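PDB 1S7M: Hia from Haemophilus influenzae, which probably mediates adhesion to host cells as a homotrimeric autotransporter of the bacterial outer membrane, this chain being one of its host-recognition regions. Local coordinates for residues A104-V107 and G108-R111. Residues are numbered along the deposited sequence; the frame is centred on the assembly and turned at random.
Sequences AATV and GDLR
Thr106 and Asp109 form a capping box at the start of helix 107-111. Thr106 is the N-cap. With chi1 at 73°, Thr106 OG1 lies between its own backbone N and carbonyl carbon. From there it accepts from Asp109 N at 3.0 Å. The return bond is straighter: Thr106 N gives its hydrogen to Asp109 OD2 at 2.9 Å, with an angle of 164° at the hydrogen. This donor stands above the carboxylate plane, 54° out of it. Asp109 OD2 also bonds to Ser53 OG, so two groups grip the same oxygen. Ala105 lies alongside, its CB 3.9 Å from Asp109 OD2.

Regular helix bonds follow, Leu110 N to Thr106 O at 3.1 Å and Arg111 N to Val107 O at 2.9 Å. One turn apart, the side chains of Val107 and Arg111 cross. Val107 CG1 lies over the centre of one guanidinium face, 3.5 Å from Arg111 CZ. The extended arginine chain carries that group to the second subunit, where Asp101 forms a salt bridge with NH1.

The short helix follows the loop after strand 85-86 and leads into strand 114-119. Most of it is buried at the trimer interface, where Leu110 packs against Leu110 of both other subunits.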
# COMPACT_ATOMS: atom_id res chain seq x y z
N ALA A 104 4.71 11.36 3.85
CA ALA A 104 3.56 10.59 4.29
C ALA A 104 2.65 10.23 3.12
O ALA A 104 2.34 11.07 2.26
CB ALA A 104 2.78 11.39 5.32
N ALA A 105 2.25 8.97 3.09
CA ALA A 105 1.34 8.50 2.06
C ALA A 105 -0.11 8.68 2.59
O ALA A 105 -0.34 8.70 3.79
CB ALA A 105 1.61 7.06 1.75
N THR A 106 -1.06 8.79 1.66
CA THR A 106 -2.48 8.99 2.01
C THR A 106 -3.37 7.82 1.63
O THR A 106 -2.99 6.94 0.86
CB THR A 106 -3.06 10.19 1.26
OG1 THR A 106 -3.21 9.82 -0.11
CG2 THR A 106 -2.11 11.41 1.33
N VAL A 107 -4.58 7.83 2.16
CA VAL A 107 -5.56 6.81 1.83
C VAL A 107 -5.81 6.84 0.31
O VAL A 107 -5.97 5.81 -0.34
CB VAL A 107 -6.89 7.07 2.59
CG1 VAL A 107 -7.98 6.09 2.09
CG2 VAL A 107 -6.65 6.90 4.10
N GLY A 108 -5.85 8.04 -0.24
CA GLY A 108 -6.07 8.15 -1.68
C GLY A 108 -4.99 7.47 -2.50
O GLY A 108 -5.28 6.95 -3.57
N ASP A 109 -3.74 7.50 -2.01
CA ASP A 109 -2.60 6.85 -2.68
C ASP A 109 -2.86 5.34 -2.63
O ASP A 109 -2.70 4.64 -3.63
CB ASP A 109 -1.28 7.19 -1.95
CG ASP A 109 -0.99 8.70 -1.90
OD1 ASP A 109 -1.54 9.45 -2.74
OD2 ASP A 109 -0.18 9.15 -1.05
N LEU A 110 -3.29 4.84 -1.46
CA LEU A 110 -3.60 3.43 -1.30
C LEU A 110 -4.70 2.96 -2.24
O LEU A 110 -4.67 1.82 -2.71
CB LEU A 110 -4.05 3.12 0.14
CG LEU A 110 -3.08 3.34 1.29
CD1 LEU A 110 -3.48 2.40 2.44
CD2 LEU A 110 -1.65 3.07 0.86
N ARG A 111 -5.68 3.83 -2.47
CA ARG A 111 -6.81 3.49 -3.32
C ARG A 111 -6.39 3.24 -4.76
O ARG A 111 -7.04 2.50 -5.49
CB ARG A 111 -7.89 4.58 -3.21
CG ARG A 111 -8.76 4.45 -1.92
CD ARG A 111 -9.74 5.60 -1.72
NE ARG A 111 -10.55 5.37 -0.53
CZ ARG A 111 -10.99 6.32 0.29
NH1 ARG A 111 -10.72 7.60 0.03
NH2 ARG A 111 -11.64 6.01 1.40